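Local coordinates for protein putative hydrolase (Shewanella frigidimarina, PDB 3LHO) that probably acts as an iron(II)-dependent dioxygenase that converts 2-oxoadipate to 2-hydroxyglutarate, at residues Asp216-Asn221 with Ile229-Tyr234; Val206-Ser211 with Ala237-Met242; Thr46-Lys51 with Leu100-Ser105; Asp117-Ala122 with Gly133-Val138. One frame throughout, in Å; residues are numbered along the deposited sequence.

Contact 1: residues Asp216-Asn221 with Ile229-Tyr234; sequences DKVVVN and IPSCFY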
loop_
_atom_site.group_PDB
_atom_site.type_symbol
_atom_site.label_atom_id
_atom_site.label_comp_id
_atom_site.label_asym_id
_atom_site.label_seq_id
_atom_site.Cartn_x
_atom_site.Cartn_y
_atom_site.Cartn_z
ATOM N N ASP A 216 -3.782 -2.012 -12.237
ATOM C CA ASP A 216 -3.087 -2.250 -13.474
ATOM C C ASP A 216 -2.589 -3.713 -13.491
ATOM O O ASP A 216 -2.852 -4.468 -12.553
ATOM C CB ASP A 216 -1.925 -1.262 -13.632
ATOM C CG ASP A 216 -2.402 0.166 -13.915
ATOM O OD1 ASP A 216 -3.288 0.352 -14.769
ATOM O OD2 ASP A 216 -1.874 1.099 -13.297
ATOM N N LYS A 217 -1.846 -4.077 -14.528
ATOM C CA LYS A 217 -1.390 -5.462 -14.690
ATOM C C LYS A 217 0.108 -5.446 -14.843
ATOM O O LYS A 217 0.640 -4.514 -15.453
ATOM C CB LYS A 217 -2.033 -6.090 -15.937
ATOM C CG LYS A 217 -3.559 -6.239 -15.830
ATOM C CD LYS A 217 -4.195 -6.842 -17.111
ATOM C CE LYS A 217 -4.264 -5.838 -18.251
ATOM N NZ LYS A 217 -5.278 -6.173 -19.302
ATOM N N VAL A 218 0.785 -6.474 -14.331
ATOM C CA VAL A 218 2.224 -6.642 -14.577
ATOM C C VAL A 218 2.534 -8.089 -14.820
ATOM O O VAL A 218 1.764 -8.955 -14.438
ATOM C CB VAL A 218 3.104 -6.180 -13.402
ATOM C CG1 VAL A 218 3.048 -4.678 -13.260
ATOM C CG2 VAL A 218 2.709 -6.899 -12.092
ATOM N N VAL A 219 3.678 -8.349 -15.439
ATOM C CA VAL A 219 4.162 -9.708 -15.671
ATOM C C VAL A 219 5.092 -10.070 -14.508
ATOM O O VAL A 219 5.983 -9.312 -14.156
ATOM C CB VAL A 219 4.923 -9.833 -17.040
ATOM C CG1 VAL A 219 5.450 -11.231 -17.213
ATOM C CG2 VAL A 219 4.035 -9.454 -18.208
ATOM N N VAL A 220 4.835 -11.204 -13.866
ATOM C CA VAL A 220 5.720 -11.728 -12.847
ATOM C C VAL A 220 6.485 -12.912 -13.419
ATOM O O VAL A 220 5.904 -13.813 -14.053
ATOM C CB VAL A 220 4.884 -12.112 -11.589
ATOM C CG1 VAL A 220 5.693 -12.997 -10.617
ATOM C CG2 VAL A 220 4.440 -10.823 -10.945
ATOM N N ASN A 221 7.794 -12.901 -13.211
ATOM C CA ASN A 221 8.673 -13.933 -13.738
ATOM C C ASN A 221 8.893 -15.031 -12.713
ATOM O O ASN A 221 9.845 -15.038 -11.955
ATOM C CB ASN A 221 9.979 -13.325 -14.239
ATOM C CG ASN A 221 9.751 -12.227 -15.265
ATOM O OD1 ASN A 221 10.032 -11.065 -15.009
ATOM N ND2 ASN A 221 9.159 -12.579 -16.396
ATOM N N ILE A 229 -0.477 -10.678 -13.769
ATOM C CA ILE A 229 -1.351 -10.560 -12.616
ATOM C C ILE A 229 -1.677 -9.084 -12.342
ATOM O O ILE A 229 -0.959 -8.177 -12.777
ATOM C CB ILE A 229 -0.715 -11.233 -11.320
ATOM C CG1 ILE A 229 0.452 -10.403 -10.776
ATOM C CG2 ILE A 229 -0.312 -12.736 -11.614
ATOM C CD1 ILE A 229 0.863 -10.740 -9.334
ATOM N N PRO A 230 -2.748 -8.835 -11.593
ATOM C CA PRO A 230 -2.955 -7.472 -11.118
ATOM C C PRO A 230 -1.818 -6.975 -10.249
ATOM O O PRO A 230 -1.276 -7.714 -9.398
ATOM C CB PRO A 230 -4.230 -7.588 -10.268
ATOM C CG PRO A 230 -4.883 -8.860 -10.731
ATOM C CD PRO A 230 -3.755 -9.756 -11.028
ATOM N N SER A 231 -1.461 -5.721 -10.444
ATOM C CA SER A 231 -0.359 -5.148 -9.685
ATOM C C SER A 231 -0.966 -4.304 -8.565
ATOM O O SER A 231 -1.272 -4.828 -7.492
ATOM C CB SER A 231 0.581 -4.362 -10.613
ATOM O OG SER A 231 -0.158 -3.428 -11.393
ATOM N N CYS A 232 -1.168 -3.018 -8.813
ATOM C CA CYS A 232 -1.726 -2.096 -7.798
ATOM C C CYS A 232 -2.811 -1.214 -8.373
ATOM O O CYS A 232 -2.804 -0.905 -9.575
ATOM C CB CYS A 232 -0.644 -1.132 -7.320
ATOM S SG CYS A 232 0.914 -1.894 -6.784
ATOM N N PHE A 233 -3.725 -0.787 -7.505
ATOM C CA PHE A 233 -4.576 0.349 -7.757
ATOM C C PHE A 233 -3.980 1.648 -7.152
ATOM O O PHE A 233 -3.030 1.601 -6.369
ATOM C CB PHE A 233 -5.986 0.116 -7.185
ATOM C CG PHE A 233 -6.022 -0.258 -5.732
ATOM C CD1 PHE A 233 -5.787 0.700 -4.746
ATOM C CD2 PHE A 233 -6.313 -1.554 -5.339
ATOM C CE1 PHE A 233 -5.812 0.365 -3.388
ATOM C CE2 PHE A 233 -6.363 -1.903 -4.002
ATOM C CZ PHE A 233 -6.108 -0.926 -3.014
ATOM N N TYR A 234 -4.560 2.779 -7.581
ATOM C CA TYR A 234 -4.360 4.116 -7.019
ATOM C C TYR A 234 -5.676 4.460 -6.310
ATOM O O TYR A 234 -6.750 4.264 -6.867
ATOM C CB TYR A 234 -4.130 5.064 -8.179
ATOM C CG TYR A 234 -3.492 6.422 -7.951
ATOM C CD1 TYR A 234 -2.500 6.642 -6.976
ATOM C CD2 TYR A 234 -3.828 7.492 -8.791
ATOM C CE1 TYR A 234 -1.907 7.912 -6.824
ATOM C CE2 TYR A 234 -3.222 8.736 -8.655
ATOM C CZ TYR A 234 -2.246 8.932 -7.689
ATOM O OH TYR A 234 -1.665 10.174 -7.572
#
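V218 and I229 face each other as an antiparallel hydrogen-bonded pair, V218 N to I229 O and I229 N to V218 O both spanning 2.9 Å. K217 and P230 form the next, non-hydrogen-bonded pair, where a proline fits because no N-H is needed toward the partner strand. Beyond it two more backbone bonds follow: S231 N reaches D216 O at 2.8 Å and D216 N reaches C232 O at 3.0 Å. These bonds close the open end of the β-hairpin formed by strands 217-222 and 225-230. Both methyls of V218 straddle S231 CB, CG1 and CG2 each at 3.6 Å, while helix 151-159 packs on the same valine through L159. An alanine here would probably leave a gap beside S231 CB and L159. On the same face V220 CG2 meets I229 CD1 at 3.9 Å. S231 suits its place by being small beside V218 and by giving its hydroxyl a bond to M20 O on helix 6-20.

Contact 2: residues Val206-Ser211 with Ala237-Met242; sequences VLLEQS and ARRYPM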
loop_
_atom_site.group_PDB
_atom_site.type_symbol
_atom_site.label_atom_id
_atom_site.label_comp_id
_atom_site.label_asym_id
_atom_site.label_seq_id
_atom_site.Cartn_x
_atom_site.Cartn_y
_atom_site.Cartn_z
ATOM N N VAL A 206 -19.347 7.955 8.545
ATOM C CA VAL A 206 -18.289 7.121 9.123
ATOM C C VAL A 206 -16.926 7.790 9.003
ATOM O O VAL A 206 -15.886 7.150 9.242
ATOM C CB VAL A 206 -18.279 5.669 8.530
ATOM C CG1 VAL A 206 -19.631 4.967 8.845
ATOM C CG2 VAL A 206 -17.998 5.645 7.022
ATOM N N LEU A 207 -16.953 9.075 8.631
ATOM C CA LEU A 207 -15.802 9.989 8.682
ATOM C C LEU A 207 -14.675 9.696 7.664
ATOM O O LEU A 207 -13.582 10.270 7.748
ATOM C CB LEU A 207 -15.225 10.056 10.092
ATOM C CG LEU A 207 -16.207 10.380 11.206
ATOM C CD1 LEU A 207 -15.454 10.336 12.522
ATOM C CD2 LEU A 207 -16.893 11.729 11.007
ATOM N N LEU A 208 -14.962 8.830 6.701
ATOM C CA LEU A 208 -13.976 8.406 5.718
ATOM C C LEU A 208 -14.666 7.913 4.455
ATOM O O LEU A 208 -15.583 7.093 4.517
ATOM C CB LEU A 208 -13.053 7.306 6.290
ATOM C CG LEU A 208 -11.985 6.727 5.345
ATOM C CD1 LEU A 208 -11.029 7.825 4.948
ATOM C CD2 LEU A 208 -11.195 5.555 5.987
ATOM N N GLU A 209 -14.220 8.416 3.307
ATOM C CA GLU A 209 -14.692 7.922 2.016
ATOM C C GLU A 209 -13.499 7.575 1.174
ATOM O O GLU A 209 -12.562 8.355 1.123
ATOM C CB GLU A 209 -15.515 8.970 1.280
ATOM C CG GLU A 209 -16.862 9.281 1.898
ATOM C CD GLU A 209 -17.494 10.545 1.302
ATOM O OE1 GLU A 209 -16.819 11.584 1.180
ATOM O OE2 GLU A 209 -18.679 10.494 0.942
ATOM N N GLN A 210 -13.533 6.427 0.495
ATOM C CA GLN A 210 -12.426 6.012 -0.358
ATOM C C GLN A 210 -12.942 5.461 -1.670
ATOM O O GLN A 210 -14.060 4.948 -1.746
ATOM C CB GLN A 210 -11.535 4.969 0.341
ATOM C CG GLN A 210 -10.791 5.487 1.569
ATOM C CD GLN A 210 -9.883 4.441 2.220
ATOM O OE1 GLN A 210 -10.358 3.492 2.821
ATOM N NE2 GLN A 210 -8.582 4.626 2.103
ATOM N N SER A 211 -12.128 5.614 -2.706
ATOM C CA SER A 211 -12.404 5.040 -4.011
ATOM C C SER A 211 -11.058 4.667 -4.604
ATOM O O SER A 211 -10.022 5.058 -4.055
ATOM C CB SER A 211 -13.120 6.075 -4.890
ATOM O OG SER A 211 -12.240 7.137 -5.190
ATOM N N ALA A 237 -8.926 9.345 -0.939
ATOM C CA ALA A 237 -9.584 9.356 0.367
ATOM C C ALA A 237 -9.972 10.776 0.774
ATOM O O ALA A 237 -9.171 11.712 0.657
ATOM C CB ALA A 237 -8.646 8.738 1.455
ATOM N N ARG A 238 -11.207 10.922 1.251
ATOM C CA ARG A 238 -11.634 12.107 1.937
ATOM C C ARG A 238 -11.853 11.777 3.410
ATOM O O ARG A 238 -12.628 10.898 3.721
ATOM C CB ARG A 238 -12.927 12.655 1.340
ATOM C CG ARG A 238 -13.399 13.945 2.018
ATOM C CD ARG A 238 -14.493 14.665 1.252
ATOM N NE ARG A 238 -15.074 15.747 2.064
ATOM C CZ ARG A 238 -16.180 16.428 1.761
ATOM N NH1 ARG A 238 -16.873 16.174 0.663
ATOM N NH2 ARG A 238 -16.593 17.387 2.567
ATOM N N ARG A 239 -11.196 12.522 4.300
ATOM C CA ARG A 239 -11.446 12.401 5.727
ATOM C C ARG A 239 -12.264 13.547 6.292
ATOM O O ARG A 239 -12.181 14.683 5.811
ATOM C CB ARG A 239 -10.127 12.323 6.485
ATOM C CG ARG A 239 -9.301 11.113 6.140
ATOM C CD ARG A 239 -7.917 11.210 6.815
ATOM N NE ARG A 239 -7.177 10.028 6.430
ATOM C CZ ARG A 239 -7.418 8.804 6.893
ATOM N NH1 ARG A 239 -8.338 8.571 7.839
ATOM N NH2 ARG A 239 -6.738 7.806 6.394
ATOM N N TYR A 240 -13.034 13.230 7.337
ATOM C CA TYR A 240 -13.880 14.189 8.012
ATOM C C TYR A 240 -13.485 14.415 9.458
ATOM O O TYR A 240 -12.822 13.557 10.078
ATOM C CB TYR A 240 -15.330 13.739 7.929
ATOM C CG TYR A 240 -15.891 13.733 6.528
ATOM C CD1 TYR A 240 -15.605 12.699 5.640
ATOM C CD2 TYR A 240 -16.751 14.735 6.097
ATOM C CE1 TYR A 240 -16.134 12.693 4.364
ATOM C CE2 TYR A 240 -17.281 14.726 4.840
ATOM C CZ TYR A 240 -16.984 13.712 3.970
ATOM O OH TYR A 240 -17.534 13.709 2.705
ATOM N N PRO A 241 -13.831 15.593 10.000
ATOM C CA PRO A 241 -13.514 15.875 11.398
ATOM C C PRO A 241 -14.314 15.039 12.378
ATOM O O PRO A 241 -15.496 14.771 12.159
ATOM C CB PRO A 241 -13.886 17.353 11.560
ATOM C CG PRO A 241 -13.912 17.908 10.226
ATOM C CD PRO A 241 -14.286 16.801 9.296
HETATM N N MSE A 242 -13.662 14.610 13.441
HETATM C CA MSE A 242 -14.358 13.999 14.585
HETATM C C MSE A 242 -15.014 15.074 15.473
HETATM O O MSE A 242 -14.910 16.284 15.193
HETATM C CB MSE A 242 -13.353 13.191 15.414
HETATM C CG MSE A 242 -12.661 12.120 14.597
HETATM SE SE MSE A 242 -11.381 11.090 15.611
HETATM C CE MSE A 242 -9.852 12.266 15.651
HETATM O O HOH W 1 -17.161 13.349 -0.727
#
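Y240 OH donates to E209 OE1 over 2.7 Å, arriving 55° above the carboxylate plane, with the ring and carboxylate planes 68° apart. The same oxygen receives water 1 at 2.6 Å, and that water accepts from R238 NH1, so tyrosine and arginine gather round one buried acid; the nearby positive charge would be expected to favour its ionised form. E209 and R238 are placed opposite each other as an antiparallel hydrogen-bonded pair. On the other face L208 CD1 lies 4.0 Å above the guanidinium plane of R239, offset toward its rim, while D40 pairs with that guanidinium in a salt bridge. Q210 CG rests on A237 CB at 3.9 Å. Farther along, L207 takes up a positive phi of 70° in a G1 β-bulge with L208 opposite S203, and its CD1 meets CG of M242, a selenomethionine, at 3.9 Å. Strand 208-212 thus forms an edge of the mixed sheet beside strand 235-239, which carries the metal ligand E235, in a protein of the glyoxalase clan.

Contact 3: residues Thr46-Lys51 with Leu100-Ser105; sequences TFNIAK and LVEEFS. With SO4 (sulfate ion), chain C.
N48 carries the polar part of the contact, using both ends of its amide on the turn that begins at L100. Its OD1 accepts from V101 N at 3.1 Å in a nearly straight bond (171°), the donor standing above the carbonyl plane. Its ND2 donates a hydrogen bond to E102 OE1 at 2.8 Å, on the syn lone pair, and that oxygen lies almost in the amide plane although the two flat groups are turned 77° apart. A chi1 of 71° sets CG between the backbone N and the carbonyl carbon. Asparagine suits this place by offering acceptor and donor together; an alanine here would probably leave V101 N without this acceptor and the E102 carboxylate without its amide mate. Water 2 links N48 OD1 to E102 OE2. The apolar part is smaller: V101 CG2 touches F47 CB at 3.8 Å. N48 also centres an inverse gamma turn, and two residues on A50 N binds a sulfate, probably from the crystallisation liquor, through O2 at 2.8 Å. The contact lies at the ends of the neighbouring parallel strands 39-47 and 93-99, where the F47 side chain packs against helices 106-116 and 151-159 and S105 N-caps the former.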
loop_
_atom_site.group_PDB
_atom_site.type_symbol
_atom_site.label_atom_id
_atom_site.label_comp_id
_atom_site.label_asym_id
_atom_site.label_seq_id
_atom_site.Cartn_x
_atom_site.Cartn_y
_atom_site.Cartn_z
ATOM N N THR A 46 3.813 -6.963 4.771
ATOM C CA THR A 46 4.907 -7.911 5.047
ATOM C C THR A 46 4.325 -9.084 5.821
ATOM O O THR A 46 3.079 -9.201 5.914
ATOM C CB THR A 46 6.073 -7.257 5.806
ATOM O OG1 THR A 46 7.216 -8.143 5.799
ATOM C CG2 THR A 46 5.683 -6.906 7.230
ATOM N N PHE A 47 5.193 -9.982 6.288
ATOM C CA PHE A 47 4.791 -11.097 7.175
ATOM C C PHE A 47 5.337 -10.912 8.572
ATOM O O PHE A 47 6.343 -10.238 8.753
ATOM C CB PHE A 47 5.342 -12.414 6.627
ATOM C CG PHE A 47 4.932 -12.709 5.215
ATOM C CD1 PHE A 47 3.679 -13.144 4.926
ATOM C CD2 PHE A 47 5.828 -12.559 4.175
ATOM C CE1 PHE A 47 3.298 -13.434 3.627
ATOM C CE2 PHE A 47 5.455 -12.840 2.887
ATOM C CZ PHE A 47 4.181 -13.267 2.613
ATOM N N ASN A 48 4.718 -11.546 9.577
ATOM C CA ASN A 48 5.222 -11.461 10.950
ATOM C C ASN A 48 6.442 -12.402 11.227
ATOM O O ASN A 48 6.505 -13.147 12.219
ATOM C CB ASN A 48 4.068 -11.716 11.928
ATOM C CG ASN A 48 3.642 -13.156 11.911
ATOM O OD1 ASN A 48 3.885 -13.883 10.924
ATOM N ND2 ASN A 48 3.087 -13.606 13.008
ATOM N N ILE A 49 7.416 -12.360 10.329
ATOM C CA ILE A 49 8.648 -13.142 10.432
ATOM C C ILE A 49 9.704 -12.065 10.820
ATOM O O ILE A 49 9.786 -11.005 10.160
ATOM C CB ILE A 49 8.982 -13.829 9.080
ATOM C CG1 ILE A 49 7.958 -14.946 8.777
ATOM C CG2 ILE A 49 10.411 -14.392 9.070
ATOM C CD1 ILE A 49 8.043 -15.599 7.440
ATOM N N ALA A 50 10.451 -12.319 11.902
ATOM C CA ALA A 50 11.321 -11.322 12.556
ATOM C C ALA A 50 12.163 -10.540 11.553
ATOM O O ALA A 50 12.261 -9.286 11.569
ATOM C CB ALA A 50 12.249 -12.033 13.617
ATOM N N LYS A 51 12.772 -11.269 10.662
ATOM C CA LYS A 51 13.664 -10.642 9.686
ATOM C C LYS A 51 13.013 -9.464 8.914
ATOM O O LYS A 51 13.704 -8.513 8.478
ATOM C CB LYS A 51 14.130 -11.672 8.660
ATOM C CG LYS A 51 15.378 -11.195 7.884
ATOM C CD LYS A 51 15.803 -12.108 6.696
ATOM C CE LYS A 51 16.147 -13.516 7.086
ATOM N NZ LYS A 51 16.525 -14.339 5.882
ATOM N N LEU A 100 -0.347 -12.610 9.704
ATOM C CA LEU A 100 -0.003 -13.508 10.790
ATOM C C LEU A 100 0.134 -14.926 10.224
ATOM O O LEU A 100 -0.848 -15.632 10.017
ATOM C CB LEU A 100 -1.090 -13.415 11.862
ATOM C CG LEU A 100 -1.350 -11.998 12.401
ATOM C CD1 LEU A 100 -2.525 -12.048 13.357
ATOM C CD2 LEU A 100 -0.107 -11.475 13.147
ATOM N N VAL A 101 1.373 -15.327 9.957
ATOM C CA VAL A 101 1.653 -16.559 9.215
ATOM C C VAL A 101 1.139 -17.821 9.902
ATOM O O VAL A 101 0.773 -18.785 9.227
ATOM C CB VAL A 101 3.139 -16.670 8.914
ATOM C CG1 VAL A 101 3.482 -18.037 8.285
ATOM C CG2 VAL A 101 3.520 -15.490 7.977
ATOM N N GLU A 102 1.050 -17.783 11.232
ATOM C CA GLU A 102 0.581 -18.919 12.003
ATOM C C GLU A 102 -0.890 -19.231 11.770
ATOM O O GLU A 102 -1.351 -20.263 12.198
ATOM C CB GLU A 102 0.781 -18.693 13.515
ATOM C CG GLU A 102 2.237 -18.517 13.920
ATOM C CD GLU A 102 2.797 -17.131 13.624
ATOM O OE1 GLU A 102 1.995 -16.171 13.286
ATOM O OE2 GLU A 102 4.067 -17.051 13.682
ATOM N N GLU A 103 -1.636 -18.340 11.140
ATOM C CA GLU A 103 -3.066 -18.589 10.959
ATOM C C GLU A 103 -3.324 -19.459 9.715
ATOM O O GLU A 103 -4.455 -19.734 9.420
ATOM C CB GLU A 103 -3.845 -17.273 10.852
ATOM C CG GLU A 103 -3.657 -16.340 12.058
ATOM C CD GLU A 103 -4.419 -16.807 13.283
ATOM O OE1 GLU A 103 -5.102 -17.818 13.170
ATOM O OE2 GLU A 103 -4.349 -16.156 14.345
ATOM N N PHE A 104 -2.280 -19.838 8.965
ATOM C CA PHE A 104 -2.460 -20.504 7.679
ATOM C C PHE A 104 -2.045 -21.942 7.779
ATOM O O PHE A 104 -1.440 -22.330 8.768
ATOM C CB PHE A 104 -1.707 -19.698 6.566
ATOM C CG PHE A 104 -2.307 -18.379 6.377
ATOM C CD1 PHE A 104 -3.463 -18.239 5.602
ATOM C CD2 PHE A 104 -1.866 -17.296 7.131
ATOM C CE1 PHE A 104 -4.110 -17.024 5.505
ATOM C CE2 PHE A 104 -2.524 -16.066 7.044
ATOM C CZ PHE A 104 -3.637 -15.926 6.228
ATOM N N SER A 105 -2.376 -22.745 6.762
ATOM C CA SER A 105 -1.974 -24.162 6.708
ATOM C C SER A 105 -0.462 -24.339 6.903
ATOM O O SER A 105 0.320 -23.467 6.506
ATOM C CB SER A 105 -2.400 -24.821 5.371
ATOM O OG SER A 105 -1.553 -24.448 4.256
HETATM S S SO4 C . 10.962 -15.719 13.163
HETATM O O1 SO4 C . 12.244 -15.135 12.779
HETATM O O2 SO4 C . 9.894 -14.709 13.178
HETATM O O3 SO4 C . 10.656 -16.810 12.232
HETATM O O4 SO4 C . 11.082 -16.216 14.534
HETATM O O HOH W 2 5.550 -16.096 11.683
#

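Contact 4: residues Asp117-Ala122 with Gly133-Val138; sequences DQVDIA and GRHWDV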
loop_
_atom_site.group_PDB
_atom_site.type_symbol
_atom_site.label_atom_id
_atom_site.label_comp_id
_atom_site.label_asym_id
_atom_site.label_seq_id
_atom_site.Cartn_x
_atom_site.Cartn_y
_atom_site.Cartn_z
ATOM N N ASP A 117 13.403 -16.815 3.892
ATOM C CA ASP A 117 14.732 -17.342 4.143
ATOM C C ASP A 117 15.644 -16.833 3.079
ATOM O O ASP A 117 16.840 -16.732 3.297
ATOM C CB ASP A 117 14.779 -18.873 4.110
ATOM C CG ASP A 117 14.233 -19.501 5.350
ATOM O OD1 ASP A 117 13.957 -18.780 6.324
ATOM O OD2 ASP A 117 14.027 -20.731 5.314
ATOM N N GLN A 118 15.125 -16.502 1.912
ATOM C CA GLN A 118 16.034 -16.021 0.842
ATOM C C GLN A 118 16.415 -14.542 0.920
ATOM O O GLN A 118 17.335 -14.085 0.195
ATOM C CB GLN A 118 15.446 -16.329 -0.527
ATOM C CG GLN A 118 15.306 -17.821 -0.814
ATOM C CD GLN A 118 14.437 -18.098 -2.039
ATOM O OE1 GLN A 118 14.815 -17.774 -3.165
ATOM N NE2 GLN A 118 13.269 -18.722 -1.824
ATOM N N VAL A 119 15.712 -13.792 1.764
ATOM C CA VAL A 119 16.018 -12.380 2.005
ATOM C C VAL A 119 17.326 -12.248 2.816
ATOM O O VAL A 119 17.436 -12.749 3.933
ATOM C CB VAL A 119 14.895 -11.676 2.778
ATOM C CG1 VAL A 119 15.289 -10.199 3.084
ATOM C CG2 VAL A 119 13.550 -11.755 2.012
ATOM N N ASP A 120 18.320 -11.600 2.223
ATOM C CA ASP A 120 19.502 -11.188 2.963
ATOM C C ASP A 120 19.183 -10.173 4.045
ATOM O O ASP A 120 18.662 -9.075 3.767
ATOM C CB ASP A 120 20.521 -10.585 1.989
ATOM C CG ASP A 120 21.826 -10.189 2.668
ATOM O OD1 ASP A 120 21.985 -10.393 3.892
ATOM O OD2 ASP A 120 22.698 -9.671 1.952
ATOM N N ILE A 121 19.496 -10.519 5.290
ATOM C CA ILE A 121 19.151 -9.643 6.430
ATOM C C ILE A 121 19.763 -8.255 6.220
ATOM O O ILE A 121 19.188 -7.243 6.585
ATOM C CB ILE A 121 19.573 -10.231 7.797
ATOM C CG1 ILE A 121 18.975 -9.383 8.936
ATOM C CG2 ILE A 121 21.168 -10.375 7.903
ATOM C CD1 ILE A 121 19.031 -10.013 10.289
ATOM N N ALA A 122 20.931 -8.209 5.582
ATOM C CA ALA A 122 21.571 -6.937 5.338
ATOM C C ALA A 122 20.773 -6.006 4.420
ATOM O O ALA A 122 20.904 -4.801 4.519
ATOM C CB ALA A 122 22.955 -7.159 4.812
ATOM N N GLY A 133 11.648 -4.866 -4.056
ATOM C CA GLY A 133 10.997 -5.952 -4.835
ATOM C C GLY A 133 11.177 -7.342 -4.252
ATOM O O GLY A 133 11.206 -7.548 -3.008
ATOM N N ARG A 134 11.253 -8.302 -5.162
ATOM C CA ARG A 134 11.337 -9.686 -4.797
ATOM C C ARG A 134 12.751 -10.075 -4.485
ATOM O O ARG A 134 13.626 -9.820 -5.274
ATOM C CB ARG A 134 10.851 -10.584 -5.952
ATOM C CG ARG A 134 9.514 -11.207 -5.663
ATOM C CD ARG A 134 9.239 -12.402 -6.537
ATOM N NE ARG A 134 9.456 -12.138 -7.963
ATOM C CZ ARG A 134 10.224 -12.870 -8.759
ATOM N NH1 ARG A 134 10.879 -13.938 -8.292
ATOM N NH2 ARG A 134 10.346 -12.525 -10.040
ATOM N N HIS A 135 12.945 -10.787 -3.395
ATOM C CA HIS A 135 14.272 -11.275 -3.023
ATOM C C HIS A 135 14.401 -12.809 -3.186
ATOM O O HIS A 135 15.441 -13.385 -2.840
ATOM C CB HIS A 135 14.563 -10.913 -1.576
ATOM C CG HIS A 135 14.686 -9.438 -1.317
ATOM N ND1 HIS A 135 15.885 -8.832 -0.991
ATOM C CD2 HIS A 135 13.748 -8.458 -1.286
ATOM C CE1 HIS A 135 15.680 -7.538 -0.788
ATOM N NE2 HIS A 135 14.393 -7.284 -0.967
ATOM N N TRP A 136 13.346 -13.454 -3.696
ATOM C CA TRP A 136 13.221 -14.909 -3.693
ATOM C C TRP A 136 12.785 -15.398 -5.067
ATOM O O TRP A 136 12.128 -14.680 -5.798
ATOM C CB TRP A 136 12.199 -15.374 -2.624
ATOM C CG TRP A 136 10.978 -14.557 -2.656
ATOM C CD1 TRP A 136 9.907 -14.724 -3.494
ATOM C CD2 TRP A 136 10.692 -13.411 -1.853
ATOM N NE1 TRP A 136 8.976 -13.745 -3.270
ATOM C CE2 TRP A 136 9.426 -12.921 -2.270
ATOM C CE3 TRP A 136 11.381 -12.739 -0.827
ATOM C CZ2 TRP A 136 8.831 -11.809 -1.689
ATOM C CZ3 TRP A 136 10.806 -11.630 -0.264
ATOM C CH2 TRP A 136 9.521 -11.177 -0.688
ATOM N N ASP A 137 13.249 -16.589 -5.421
ATOM C CA ASP A 137 12.649 -17.406 -6.486
ATOM C C ASP A 137 11.322 -17.964 -5.991
ATOM O O ASP A 137 11.195 -18.379 -4.837
ATOM C CB ASP A 137 13.534 -18.584 -6.825
ATOM C CG ASP A 137 14.810 -18.150 -7.474
ATOM O OD1 ASP A 137 14.740 -17.193 -8.267
ATOM O OD2 ASP A 137 15.864 -18.722 -7.158
ATOM N N VAL A 138 10.339 -17.977 -6.868
ATOM C CA VAL A 138 9.055 -18.564 -6.520
ATOM C C VAL A 138 8.440 -19.166 -7.780
ATOM O O VAL A 138 8.571 -18.600 -8.882
ATOM C CB VAL A 138 8.153 -17.520 -5.830
ATOM C CG1 VAL A 138 8.046 -16.235 -6.635
ATOM C CG2 VAL A 138 6.777 -18.114 -5.496
HETATM O O HOH W 3 17.917 -12.318 -2.270
HETATM O O HOH W 4 18.131 -10.353 -0.413
#
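Q118 lies across W136 at about a right angle, and its side chain makes the direct polar link between the two segments. Its CB sits 3.7 Å from H135 O, and the chain then runs extended beyond CG, so that CD comes 3.6 Å from W136 CB. At the tip OE1 accepts from D137 N at 3.0 Å, the donor tilted 30° from the carbonyl plane, while NE2 turns to G114 O at the end of helix 106-116. A glutamine suits the spot because its amide has an acceptor for D137 N and a donor for G114 O. V119 fills the apolar side: its CG2 meets the indole edge of W136 in plane, 3.6 Å from CZ3. The indole is itself fixed by NE1 bonding to A157 O, with R134 CG over one face. Two waters complete the join. Water 3 donates to both Q118 O and H135 O, and water 4 accepts from D120 N and lies 2.8 Å from H135 ND1, in the plane of the imidazole, whose NE2 bonds to S132 OG. The chemistry implies two irregular parts of one long loop, joined by a side-chain amide and bridging waters on the polar side and by a valine-tryptophan contact on the buried side.

Contacts 1 and 2 adjoin in sequence: strand 208-212 leads into the hairpin of contact 1, which returns to strand 235-239, although their centres lie 27 Å apart. The nickel site of H41, H165 and E235 is approached from both; the Q210 side chain of contact 2 comes within about 4 Å of the metal, and F233 of contact 1 meets the ring of H165. Contact 3 reaches the same sheet as contact 2, yet their nearest atoms are about 17 Å apart. Contact 4 touches contact 3, where K51 NZ lies 2.7 Å from V119 O, a probable hydrogen bond, and packs against contact 1 through R134 and N221. Its centre is 37 Å from that of contact 2.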